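Local coordinates for protein AxyAgu115A (Amphibacillus xylanus NBRC 15112, PDB 6NPS) that probably removes glucuronic acid side groups from arabinoglucuronoxylan by hydrolysis, as a family GH115 alpha-glucuronidase, at residues N685-V690 / G766-V771; Y714-D719 / I759-P764; Q720-C725 / D753-R758; Q699-I704 / S739-V744. The protein carries 3 engineered substitutions. One frame throughout, in Å; residues are numbered along the deposited sequence.

Overall arrangement
The four contacts build one beta sandwich far from the chain centre, about 39 to 51 Å away (centre to centre). Contacts 1 and 2, their centres about 10 Å apart, belong to the same mixed sheet, where strands 766-775 and 754-763 are neighbours. Contact 4 pairs two strands of the facing antiparallel sheet. Contact 3 spans the two sheets at one end, about 15 Å from contact 2 and about 16 Å from contact 4 between centres. The layers meet in a shared core: Ile770 CD1 lies 3.6 Å from Phe702 CG, and Val761 CG2 3.8 Å from Phe702 CE2. A glycerol, probably from the crystallisation liquor, lies about 5 Å from the Thr703 side chain.

Contact 1: residues N685-V690 / G766-V771; sequences NTLPLV and GKVTIV
Four main-chain hydrogen bonds pair strand 686-688 and its flanking residues in parallel with 766-771. Thr769 N donates to Asn685 O, and Leu687 N to Thr769 O. Leu687 O then takes Val771 N at 2.7 Å, in its carbonyl plane, and Leu689 N reaches Val771 O with an almost straight N-H...O angle of 171°. On the face of Thr686, Thr769 and Val771, the Thr686 methyl CG2, anti to its backbone N, crosses obliquely onto Val771 CG2 at 3.5 Å, while OG1 of Thr686 runs alongside Thr769. On the other, Leu687 CD1 meets Val768 CG1 at 3.9 Å. Just past the strand end, Leu689 crosses Ile770 obliquely, its CB 3.7 Å from Ile770 CG2. Further out, water 1 sits beside the first bond of the row, 2.8 Å from Thr769 OG1 and 3.0 Å from Asn685 OD1. Asn685 itself is fixed through ND2, which bonds to Ser680 O. The contact is a parallel edge pairing in a mixed sheet of the beta sandwich: 686-688 is outermost, strand 766-775 pairs with strand 754-763 on its other edge, and Leu687, Val768 and Ile770 pack against strand 666-670 of the facing sheet.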
loop_
_atom_site.group_PDB
_atom_site.type_symbol
_atom_site.label_atom_id
_atom_site.label_comp_id
_atom_site.label_asym_id
_atom_site.label_seq_id
_atom_site.Cartn_x
_atom_site.Cartn_y
_atom_site.Cartn_z
ATOM N N ASN A 685 0.136 24.591 -4.019
ATOM C CA ASN A 685 -0.898 25.106 -4.894
ATOM C C ASN A 685 -0.323 25.672 -6.201
ATOM O O ASN A 685 -1.040 26.350 -6.928
ATOM C CB ASN A 685 -1.691 26.167 -4.133
ATOM C CG ASN A 685 -0.789 27.251 -3.604
ATOM O OD1 ASN A 685 -0.077 27.871 -4.365
ATOM N ND2 ASN A 685 -0.788 27.466 -2.297
ATOM N N THR A 686 0.960 25.455 -6.486
ATOM C CA THR A 686 1.567 25.852 -7.753
ATOM C C THR A 686 2.152 24.605 -8.395
ATOM O O THR A 686 2.922 23.886 -7.755
ATOM C CB THR A 686 2.638 26.942 -7.551
ATOM O OG1 THR A 686 2.046 28.077 -6.902
ATOM C CG2 THR A 686 3.201 27.433 -8.885
ATOM N N LEU A 687 1.766 24.335 -9.641
ATOM C CA LEU A 687 2.131 23.137 -10.392
ATOM C C LEU A 687 2.789 23.500 -11.725
ATOM O O LEU A 687 2.283 24.369 -12.458
ATOM C CB LEU A 687 0.899 22.279 -10.676
ATOM C CG LEU A 687 0.055 21.824 -9.476
ATOM C CD1 LEU A 687 -1.178 21.067 -9.993
ATOM C CD2 LEU A 687 0.844 20.956 -8.455
ATOM N N PRO A 688 3.901 22.854 -12.076
ATOM C CA PRO A 688 4.495 23.071 -13.406
ATOM C C PRO A 688 3.930 22.164 -14.490
ATOM O O PRO A 688 3.746 20.960 -14.310
ATOM C CB PRO A 688 5.981 22.756 -13.177
ATOM C CG PRO A 688 5.968 21.718 -12.076
ATOM C CD PRO A 688 4.816 22.147 -11.161
ATOM N N LEU A 689 3.675 22.748 -15.657
ATOM C CA LEU A 689 3.219 21.993 -16.812
ATOM C C LEU A 689 4.286 22.208 -17.872
ATOM O O LEU A 689 4.418 23.321 -18.406
ATOM C CB LEU A 689 1.852 22.485 -17.276
ATOM C CG LEU A 689 1.236 21.761 -18.455
ATOM C CD1 LEU A 689 -0.275 21.913 -18.385
ATOM C CD2 LEU A 689 1.763 22.378 -19.733
ATOM N N VAL A 690 5.048 21.163 -18.191
ATOM C CA VAL A 690 6.305 21.390 -18.893
ATOM C C VAL A 690 6.264 20.953 -20.360
ATOM O O VAL A 690 7.298 20.968 -21.025
ATOM C CB VAL A 690 7.472 20.725 -18.147
ATOM C CG1 VAL A 690 7.564 21.300 -16.738
ATOM C CG2 VAL A 690 7.330 19.190 -18.141
ATOM N N GLY A 766 -10.311 27.066 -3.074
ATOM C CA GLY A 766 -8.963 27.600 -3.202
ATOM C C GLY A 766 -8.574 27.954 -4.623
ATOM O O GLY A 766 -9.445 28.211 -5.454
ATOM N N LYS A 767 -7.283 27.921 -4.925
ATOM C CA LYS A 767 -6.780 28.418 -6.198
ATOM C C LYS A 767 -5.507 27.663 -6.537
ATOM O O LYS A 767 -4.618 27.569 -5.689
ATOM C CB LYS A 767 -6.487 29.923 -6.090
ATOM C CG LYS A 767 -5.790 30.483 -7.293
ATOM C CD LYS A 767 -5.907 32.011 -7.352
ATOM C CE LYS A 767 -5.965 32.624 -5.986
ATOM N NZ LYS A 767 -5.453 34.023 -5.981
ATOM N N VAL A 768 -5.428 27.111 -7.736
ATOM C CA VAL A 768 -4.234 26.405 -8.207
ATOM C C VAL A 768 -3.612 27.248 -9.313
ATOM O O VAL A 768 -4.311 27.678 -10.240
ATOM C CB VAL A 768 -4.566 24.987 -8.702
ATOM C CG1 VAL A 768 -3.307 24.300 -9.311
ATOM C CG2 VAL A 768 -5.112 24.115 -7.515
ATOM N N THR A 769 -2.309 27.500 -9.222
ATOM C CA THR A 769 -1.595 28.160 -10.308
ATOM C C THR A 769 -0.812 27.113 -11.091
ATOM O O THR A 769 -0.133 26.265 -10.499
ATOM C CB THR A 769 -0.699 29.234 -9.711
ATOM O OG1 THR A 769 -1.540 30.085 -8.929
ATOM C CG2 THR A 769 -0.003 30.053 -10.759
ATOM N N ILE A 770 -0.976 27.106 -12.408
ATOM C CA ILE A 770 -0.236 26.196 -13.274
ATOM C C ILE A 770 0.800 27.017 -14.027
ATOM O O ILE A 770 0.451 27.984 -14.732
ATOM C CB ILE A 770 -1.178 25.454 -14.229
ATOM C CG1 ILE A 770 -2.169 24.622 -13.429
ATOM C CG2 ILE A 770 -0.394 24.605 -15.242
ATOM C CD1 ILE A 770 -3.068 23.790 -14.292
ATOM N N VAL A 771 2.083 26.699 -13.827
ATOM C CA VAL A 771 3.147 27.476 -14.457
ATOM C C VAL A 771 3.504 26.819 -15.776
ATOM O O VAL A 771 3.749 25.610 -15.826
ATOM C CB VAL A 771 4.380 27.598 -13.556
ATOM C CG1 VAL A 771 5.465 28.445 -14.296
ATOM C CG2 VAL A 771 3.976 28.277 -12.233
HETATM O O HOH W 1 -1.834 29.301 -6.283
#

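Contact 2: residues Y714-D719 / I759-P764; sequences YHISTD and ITVKTP
Backbone hydrogen bonds set Tyr714-Asp719 antiparallel to Ile759-Pro764 through two hydrogen-bonded pairs. His715 and Lys762 exchange both N-H groups, Lys762 N reaching His715 O at 2.8 Å along a nearly straight line (177°); His715 N to Lys762 O is more bent (151°). Ser717 and Thr760 repeat the exchange, with Thr760 N only 2.7 Å from Ser717 O. Weaker CA-H...O contacts fill the intervals, such as Ile716 CA to Thr760 O at 3.3 Å. Apolar contacts lie on the face of Ile716, Thr718, Ile759 and Val761. Ile716 and Ile759 stand side by side with their CG2 methyls 3.8 Å apart, each anti to its own backbone N, and Ile759 CG1 continues to Thr718 CG2 at 4.0 Å. Polar contacts occupy the other face: water 2 donates to Thr760 O and is hydrogen-bonded to Ser717 OG, 3.1 Å away, so two donors, this water and Ser717 N, grip one carbonyl. His715 ND1 bonds to Asn729 OD1, and its NE2 stays 6.4 Å from Lys762 NZ. The backbone therefore joins the strands, while aliphatic carbon faces the sandwich interior and hydrated polar groups lie outside.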
loop_
_atom_site.group_PDB
_atom_site.type_symbol
_atom_site.label_atom_id
_atom_site.label_comp_id
_atom_site.label_asym_id
_atom_site.label_seq_id
_atom_site.Cartn_x
_atom_site.Cartn_y
_atom_site.Cartn_z
ATOM N N TYR A 714 -15.615 25.842 -11.300
ATOM C CA TYR A 714 -14.246 26.299 -11.459
ATOM C C TYR A 714 -14.212 27.492 -12.418
ATOM O O TYR A 714 -15.115 27.662 -13.246
ATOM C CB TYR A 714 -13.330 25.140 -11.974
ATOM C CG TYR A 714 -13.817 24.440 -13.222
ATOM C CD1 TYR A 714 -13.475 24.913 -14.482
ATOM C CD2 TYR A 714 -14.632 23.309 -13.142
ATOM C CE1 TYR A 714 -13.916 24.277 -15.643
ATOM C CE2 TYR A 714 -15.075 22.662 -14.289
ATOM C CZ TYR A 714 -14.717 23.158 -15.534
ATOM O OH TYR A 714 -15.160 22.540 -16.672
ATOM N N HIS A 715 -13.165 28.314 -12.310
ATOM C CA HIS A 715 -12.942 29.447 -13.217
ATOM C C HIS A 715 -11.467 29.483 -13.605
ATOM O O HIS A 715 -10.580 29.473 -12.739
ATOM C CB HIS A 715 -13.375 30.779 -12.566
ATOM C CG HIS A 715 -14.665 30.679 -11.799
ATOM N ND1 HIS A 715 -15.902 30.629 -12.415
ATOM C CD2 HIS A 715 -14.905 30.573 -10.467
ATOM C CE1 HIS A 715 -16.847 30.517 -11.495
ATOM N NE2 HIS A 715 -16.269 30.479 -10.304
ATOM N N ILE A 716 -11.195 29.507 -14.900
ATOM C CA ILE A 716 -9.844 29.418 -15.435
ATOM C C ILE A 716 -9.484 30.713 -16.161
ATOM O O ILE A 716 -10.246 31.190 -17.008
ATOM C CB ILE A 716 -9.737 28.207 -16.377
ATOM C CG1 ILE A 716 -10.019 26.931 -15.583
ATOM C CG2 ILE A 716 -8.368 28.143 -17.028
ATOM C CD1 ILE A 716 -10.617 25.802 -16.421
ATOM N N SER A 717 -8.319 31.272 -15.858
ATOM C CA SER A 717 -7.837 32.413 -16.621
ATOM C C SER A 717 -6.331 32.314 -16.772
ATOM O O SER A 717 -5.658 31.578 -16.031
ATOM C CB SER A 717 -8.215 33.746 -15.956
ATOM O OG SER A 717 -7.582 33.833 -14.696
ATOM N N THR A 718 -5.799 33.035 -17.753
ATOM C CA THR A 718 -4.360 33.080 -17.958
ATOM C C THR A 718 -3.871 34.518 -17.896
ATOM O O THR A 718 -4.640 35.477 -18.014
ATOM C CB THR A 718 -3.919 32.438 -19.293
ATOM O OG1 THR A 718 -4.154 33.360 -20.356
ATOM C CG2 THR A 718 -4.657 31.148 -19.576
ATOM N N ASP A 719 -2.572 34.670 -17.691
ATOM C CA ASP A 719 -1.999 35.989 -17.487
ATOM C C ASP A 719 -1.176 36.464 -18.679
ATOM O O ASP A 719 -0.367 37.376 -18.519
ATOM C CB ASP A 719 -1.143 35.992 -16.223
ATOM C CG ASP A 719 0.165 35.217 -16.397
ATOM O OD1 ASP A 719 0.333 34.466 -17.400
ATOM O OD2 ASP A 719 1.031 35.376 -15.505
ATOM N N ILE A 759 -1.426 29.911 -15.612
ATOM C CA ILE A 759 -2.854 29.637 -15.638
ATOM C C ILE A 759 -3.351 29.632 -14.197
ATOM O O ILE A 759 -2.743 28.995 -13.323
ATOM C CB ILE A 759 -3.139 28.278 -16.315
ATOM C CG1 ILE A 759 -2.550 28.222 -17.732
ATOM C CG2 ILE A 759 -4.651 27.934 -16.261
ATOM C CD1 ILE A 759 -2.424 26.790 -18.244
ATOM N N THR A 760 -4.458 30.311 -13.938
ATOM C CA THR A 760 -5.056 30.314 -12.613
ATOM C C THR A 760 -6.372 29.540 -12.641
ATOM O O THR A 760 -7.244 29.821 -13.467
ATOM C CB THR A 760 -5.275 31.738 -12.130
ATOM O OG1 THR A 760 -4.002 32.307 -11.794
ATOM C CG2 THR A 760 -6.193 31.735 -10.888
ATOM N N VAL A 761 -6.506 28.550 -11.758
ATOM C CA VAL A 761 -7.719 27.737 -11.662
ATOM C C VAL A 761 -8.331 27.994 -10.292
ATOM O O VAL A 761 -7.775 27.562 -9.270
ATOM C CB VAL A 761 -7.448 26.243 -11.828
ATOM C CG1 VAL A 761 -8.779 25.485 -11.775
ATOM C CG2 VAL A 761 -6.706 25.976 -13.130
ATOM N N LYS A 762 -9.495 28.632 -10.266
ATOM C CA LYS A 762 -10.180 28.914 -9.016
ATOM C C LYS A 762 -11.271 27.878 -8.795
ATOM O O LYS A 762 -12.039 27.559 -9.716
ATOM C CB LYS A 762 -10.732 30.340 -8.991
ATOM C CG LYS A 762 -9.610 31.308 -8.674
ATOM C CD LYS A 762 -10.078 32.689 -8.246
ATOM C CE LYS A 762 -11.279 33.146 -9.047
ATOM N NZ LYS A 762 -10.915 34.031 -10.197
ATOM N N THR A 763 -11.296 27.309 -7.582
ATOM C CA THR A 763 -12.252 26.282 -7.198
ATOM C C THR A 763 -13.006 26.769 -5.964
ATOM O O THR A 763 -12.634 27.799 -5.386
ATOM C CB THR A 763 -11.544 24.962 -6.888
ATOM O OG1 THR A 763 -10.915 25.078 -5.608
ATOM C CG2 THR A 763 -10.500 24.598 -7.974
ATOM N N PRO A 764 -14.064 26.077 -5.530
ATOM C CA PRO A 764 -14.833 26.578 -4.378
ATOM C C PRO A 764 -14.024 26.712 -3.106
ATOM O O PRO A 764 -14.419 27.490 -2.231
ATOM C CB PRO A 764 -15.960 25.546 -4.232
ATOM C CG PRO A 764 -16.195 25.107 -5.666
ATOM C CD PRO A 764 -14.803 25.008 -6.236
HETATM O O HOH W 2 -9.016 32.119 -12.580
#

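Contact 3: residues Q720-C725 / D753-R758; sequences QDWLSC and DQAEGR
A type I beta turn, Gln720 to Leu723, closes over strand 754-758 at one end of the beta sandwich, its side chains resting largely on the backbone of the strand. Gln720 starts this with CB, which rests 3.4 Å above the plane of the Trp722 ring, offset toward the rim. CG, anti to the carbonyl carbon, continues to Gly757 CA at 3.7 Å. A bend at chi2 (-83°) then swings the amide back along the strand, where NE2 donates to Glu756 O at 3.1 Å; the carbonyl lies near the amide plane of Gln720, but the donor stands 30° out of the carbonyl plane. An alanine here would probably loosen the turn on the strand, since the CG packing and the amide bond would be lost. Leu723 CB covers the same Trp722 face as Gln720 CB. The indole's six-membered ring points at the strand: CH2 lies 3.4 Å from Gly757 N, CZ2 touches Ala755 CB at 3.9 Å, and Glu756 C sits at the ring edge. Beside the turn, Asp719 OD1 accepts a hydrogen bond from Arg758 N. The absence of a side chain at Gly757 matters to this fit, because a beta carbon there would fall just 2.8 Å from Leu723 CD2, a clash.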
loop_
_atom_site.group_PDB
_atom_site.type_symbol
_atom_site.label_atom_id
_atom_site.label_comp_id
_atom_site.label_asym_id
_atom_site.label_seq_id
_atom_site.Cartn_x
_atom_site.Cartn_y
_atom_site.Cartn_z
ATOM N N GLN A 720 -1.316 35.819 -19.845
ATOM C CA GLN A 720 -0.603 36.165 -21.073
ATOM C C GLN A 720 -1.537 35.972 -22.262
ATOM O O GLN A 720 -2.269 34.977 -22.324
ATOM C CB GLN A 720 0.643 35.270 -21.283
ATOM C CG GLN A 720 1.628 35.185 -20.104
ATOM C CD GLN A 720 2.586 36.358 -20.083
ATOM O OE1 GLN A 720 2.252 37.431 -20.562
ATOM N NE2 GLN A 720 3.775 36.163 -19.518
ATOM N N ASP A 721 -1.443 36.874 -23.253
ATOM C CA ASP A 721 -2.278 36.780 -24.445
ATOM C C ASP A 721 -1.939 35.576 -25.313
ATOM O O ASP A 721 -2.836 35.019 -25.955
ATOM C CB ASP A 721 -2.162 38.072 -25.253
ATOM C CG ASP A 721 -2.545 39.295 -24.432
ATOM O OD1 ASP A 721 -1.770 40.277 -24.401
ATOM O OD2 ASP A 721 -3.616 39.253 -23.784
ATOM N N TRP A 722 -0.676 35.134 -25.341
ATOM C CA TRP A 722 -0.327 33.932 -26.115
ATOM C C TRP A 722 -0.755 32.598 -25.481
ATOM O O TRP A 722 -0.567 31.541 -26.123
ATOM C CB TRP A 722 1.184 33.872 -26.358
ATOM C CG TRP A 722 2.012 34.066 -25.136
ATOM C CD1 TRP A 722 2.467 35.261 -24.639
ATOM C CD2 TRP A 722 2.504 33.051 -24.249
ATOM N NE1 TRP A 722 3.212 35.037 -23.494
ATOM C CE2 TRP A 722 3.252 33.694 -23.245
ATOM C CE3 TRP A 722 2.399 31.652 -24.214
ATOM C CZ2 TRP A 722 3.877 32.986 -22.199
ATOM C CZ3 TRP A 722 3.024 30.959 -23.183
ATOM C CH2 TRP A 722 3.753 31.633 -22.193
ATOM N N LEU A 723 -1.291 32.595 -24.258
ATOM C CA LEU A 723 -1.570 31.359 -23.518
ATOM C C LEU A 723 -3.068 31.269 -23.255
ATOM O O LEU A 723 -3.658 32.198 -22.691
ATOM C CB LEU A 723 -0.795 31.324 -22.194
ATOM C CG LEU A 723 -1.018 30.164 -21.194
ATOM C CD1 LEU A 723 -0.564 28.859 -21.784
ATOM C CD2 LEU A 723 -0.252 30.454 -19.876
ATOM N N SER A 724 -3.697 30.188 -23.688
ATOM C CA SER A 724 -5.137 30.101 -23.488
ATOM C C SER A 724 -5.520 28.655 -23.220
ATOM O O SER A 724 -4.717 27.733 -23.399
ATOM C CB SER A 724 -5.890 30.663 -24.698
ATOM O OG SER A 724 -5.672 29.810 -25.801
ATOM N N CYS A 725 -6.769 28.459 -22.788
ATOM C CA CYS A 725 -7.296 27.133 -22.487
ATOM C C CYS A 725 -8.628 26.900 -23.179
ATOM O O CYS A 725 -9.296 27.838 -23.614
ATOM C CB CYS A 725 -7.462 26.894 -20.983
ATOM S SG CYS A 725 -6.096 27.363 -19.949
ATOM N N ASP A 753 12.212 33.145 -27.642
ATOM C CA ASP A 753 12.788 31.818 -27.494
ATOM C C ASP A 753 12.445 31.188 -26.150
ATOM O O ASP A 753 12.241 29.975 -26.085
ATOM C CB ASP A 753 14.301 31.884 -27.674
ATOM C CG ASP A 753 14.714 32.014 -29.141
ATOM O OD1 ASP A 753 15.896 32.336 -29.393
ATOM O OD2 ASP A 753 13.870 31.780 -30.040
ATOM N N GLN A 754 12.368 31.972 -25.078
ATOM C CA GLN A 754 11.903 31.460 -23.797
ATOM C C GLN A 754 10.861 32.389 -23.209
ATOM O O GLN A 754 11.049 33.607 -23.194
ATOM C CB GLN A 754 13.066 31.252 -22.830
ATOM C CG GLN A 754 13.862 30.009 -23.195
ATOM C CD GLN A 754 15.135 29.869 -22.410
ATOM O OE1 GLN A 754 15.257 30.410 -21.308
ATOM N NE2 GLN A 754 16.098 29.144 -22.969
ATOM N N ALA A 755 9.751 31.816 -22.754
ATOM C CA ALA A 755 8.691 32.614 -22.153
ATOM C C ALA A 755 8.070 31.793 -21.038
ATOM O O ALA A 755 8.217 30.572 -20.993
ATOM C CB ALA A 755 7.641 33.021 -23.189
ATOM N N GLU A 756 7.384 32.460 -20.124
ATOM C CA GLU A 756 6.684 31.712 -19.088
ATOM C C GLU A 756 5.354 32.377 -18.787
ATOM O O GLU A 756 5.298 33.594 -18.580
ATOM C CB GLU A 756 7.538 31.619 -17.831
ATOM C CG GLU A 756 6.883 30.825 -16.708
ATOM C CD GLU A 756 7.733 30.823 -15.462
ATOM O OE1 GLU A 756 8.752 30.102 -15.464
ATOM O OE2 GLU A 756 7.400 31.555 -14.499
ATOM N N GLY A 757 4.273 31.596 -18.809
ATOM C CA GLY A 757 2.958 32.107 -18.496
ATOM C C GLY A 757 2.371 31.366 -17.297
ATOM O O GLY A 757 2.914 30.348 -16.828
ATOM N N ARG A 758 1.247 31.871 -16.809
ATOM C CA ARG A 758 0.599 31.206 -15.684
ATOM C C ARG A 758 -0.895 31.087 -15.925
ATOM O O ARG A 758 -1.545 32.037 -16.386
ATOM C CB ARG A 758 0.853 31.952 -14.365
ATOM C CG ARG A 758 2.307 31.917 -13.920
ATOM C CD ARG A 758 2.596 32.950 -12.833
ATOM N NE ARG A 758 2.981 32.296 -11.591
ATOM C CZ ARG A 758 4.207 31.855 -11.318
ATOM N NH1 ARG A 758 5.195 32.014 -12.197
ATOM N NH2 ARG A 758 4.443 31.252 -10.154
#

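Contact 4: residues Q699-I704 / S739-V744; sequences QASFTI and SETIHV
Over one face of the Phe702 ring lies Ile742, its CB 3.8 Å from the centroid and 18° off the ring normal, a CH-pi contact. At the ring edge, close to the plane, Val744 CG2 approaches CD1 to 3.8 Å. Phe702 holds CG in the crowded position between backbone N and carbonyl carbon (chi1 64°), which brings the ring alongside the partner strand. The same apolar face continues with Ile704 CD1 against Ile742 CG1 at 3.8 Å. A smaller residue such as alanine in place of Phe702 would probably weaken the core, removing the surface that Ile742 and Val744 pack on. Phe702 pairs with Ile742, and Ile704 with Glu740, each through two backbone hydrogen bonds; the shortest is Ile742 N to Phe702 O, 2.7 Å. At the Ala700 end, Val744 N bonds to Ala700 O from 38° above the carbonyl plane, and water 3 bridges Ala700 N and Val744 O, donating to the latter at 2.7 Å. The opposite face is polar: Ser701 OG and Thr703 OG1 both bond to the carboxylate of Asp671. The segments thus form an antiparallel strand pair whose Phe702, Ile704 and Ile742 face the second sheet, as in a beta sandwich.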
loop_
_atom_site.group_PDB
_atom_site.type_symbol
_atom_site.label_atom_id
_atom_site.label_comp_id
_atom_site.label_asym_id
_atom_site.label_seq_id
_atom_site.Cartn_x
_atom_site.Cartn_y
_atom_site.Cartn_z
ATOM N N GLN A 699 0.362 20.935 -27.869
ATOM C CA GLN A 699 -0.817 20.566 -27.101
ATOM C C GLN A 699 -0.394 20.044 -25.738
ATOM O O GLN A 699 0.629 19.369 -25.613
ATOM C CB GLN A 699 -1.671 19.511 -27.819
ATOM C CG GLN A 699 -1.024 18.148 -27.931
ATOM C CD GLN A 699 -1.719 17.265 -28.960
ATOM O OE1 GLN A 699 -2.705 17.672 -29.577
ATOM N NE2 GLN A 699 -1.194 16.060 -29.161
ATOM N N ALA A 700 -1.196 20.352 -24.725
ATOM C CA ALA A 700 -0.987 19.805 -23.388
ATOM C C ALA A 700 -2.327 19.867 -22.669
ATOM O O ALA A 700 -3.283 20.480 -23.159
ATOM C CB ALA A 700 0.084 20.576 -22.620
ATOM N N SER A 701 -2.399 19.235 -21.499
ATOM C CA SER A 701 -3.686 19.302 -20.823
ATOM C C SER A 701 -3.526 19.083 -19.333
ATOM O O SER A 701 -2.517 18.550 -18.862
ATOM C CB SER A 701 -4.695 18.296 -21.401
ATOM O OG SER A 701 -4.247 16.974 -21.329
ATOM N N PHE A 702 -4.532 19.552 -18.592
ATOM C CA PHE A 702 -4.670 19.204 -17.185
ATOM C C PHE A 702 -6.115 18.817 -16.931
ATOM O O PHE A 702 -6.995 19.075 -17.760
ATOM C CB PHE A 702 -4.203 20.358 -16.278
ATOM C CG PHE A 702 -5.005 21.625 -16.382
ATOM C CD1 PHE A 702 -4.669 22.620 -17.321
ATOM C CD2 PHE A 702 -6.075 21.852 -15.517
ATOM C CE1 PHE A 702 -5.395 23.823 -17.377
ATOM C CE2 PHE A 702 -6.800 23.034 -15.559
ATOM C CZ PHE A 702 -6.469 24.041 -16.496
ATOM N N THR A 703 -6.374 18.192 -15.773
ATOM C CA THR A 703 -7.701 17.692 -15.470
ATOM C C THR A 703 -8.178 18.299 -14.165
ATOM O O THR A 703 -7.381 18.585 -13.263
ATOM C CB THR A 703 -7.674 16.145 -15.423
ATOM O OG1 THR A 703 -7.237 15.676 -16.703
ATOM C CG2 THR A 703 -9.058 15.533 -15.136
ATOM N N ILE A 704 -9.487 18.520 -14.087
ATOM C CA ILE A 704 -10.178 18.928 -12.866
ATOM C C ILE A 704 -11.175 17.824 -12.508
ATOM O O ILE A 704 -11.976 17.421 -13.362
ATOM C CB ILE A 704 -10.902 20.277 -13.054
ATOM C CG1 ILE A 704 -9.945 21.346 -13.589
ATOM C CG2 ILE A 704 -11.563 20.763 -11.740
ATOM C CD1 ILE A 704 -10.673 22.554 -14.160
ATOM N N SER A 739 -15.297 14.735 -13.987
ATOM C CA SER A 739 -14.024 15.366 -14.284
ATOM C C SER A 739 -14.152 16.118 -15.595
ATOM O O SER A 739 -15.102 15.923 -16.352
ATOM C CB SER A 739 -12.863 14.346 -14.340
ATOM O OG SER A 739 -13.060 13.342 -15.307
ATOM N N GLU A 740 -13.196 17.010 -15.832
ATOM C CA GLU A 740 -13.102 17.755 -17.081
ATOM C C GLU A 740 -11.631 17.888 -17.459
ATOM O O GLU A 740 -10.790 18.192 -16.607
ATOM C CB GLU A 740 -13.760 19.126 -16.922
ATOM C CG GLU A 740 -13.628 20.043 -18.134
ATOM C CD GLU A 740 -14.622 19.723 -19.242
ATOM O OE1 GLU A 740 -15.390 18.755 -19.084
ATOM O OE2 GLU A 740 -14.635 20.443 -20.269
ATOM N N THR A 741 -11.300 17.626 -18.719
ATOM C CA THR A 741 -9.940 17.807 -19.210
ATOM C C THR A 741 -9.828 19.160 -19.904
ATOM O O THR A 741 -10.616 19.460 -20.806
ATOM C CB THR A 741 -9.571 16.677 -20.163
ATOM O OG1 THR A 741 -9.524 15.442 -19.437
ATOM C CG2 THR A 741 -8.217 16.950 -20.829
ATOM N N ILE A 742 -8.889 19.992 -19.465
ATOM C CA ILE A 742 -8.715 21.326 -20.030
ATOM C C ILE A 742 -7.503 21.271 -20.945
ATOM O O ILE A 742 -6.414 20.857 -20.516
ATOM C CB ILE A 742 -8.536 22.396 -18.934
ATOM C CG1 ILE A 742 -9.618 22.274 -17.828
ATOM C CG2 ILE A 742 -8.454 23.833 -19.564
ATOM C CD1 ILE A 742 -11.054 22.446 -18.279
ATOM N N HIS A 743 -7.685 21.653 -22.210
ATOM C CA HIS A 743 -6.561 21.737 -23.128
ATOM C C HIS A 743 -5.923 23.111 -23.065
ATOM O O HIS A 743 -6.609 24.137 -22.986
ATOM C CB HIS A 743 -7.012 21.397 -24.549
ATOM C CG HIS A 743 -7.762 20.111 -24.594
ATOM N ND1 HIS A 743 -7.129 18.887 -24.593
ATOM C CD2 HIS A 743 -9.088 19.853 -24.520
ATOM C CE1 HIS A 743 -8.036 17.930 -24.565
ATOM N NE2 HIS A 743 -9.233 18.490 -24.534
ATOM N N VAL A 744 -4.597 23.125 -23.126
ATOM C CA VAL A 744 -3.815 24.351 -23.045
ATOM C C VAL A 744 -3.204 24.618 -24.418
ATOM O O VAL A 744 -2.679 23.698 -25.050
ATOM C CB VAL A 744 -2.710 24.239 -21.981
ATOM C CG1 VAL A 744 -1.972 25.556 -21.865
ATOM C CG2 VAL A 744 -3.317 23.881 -20.618
HETATM O O HOH W 3 -3.675 21.477 -26.196
#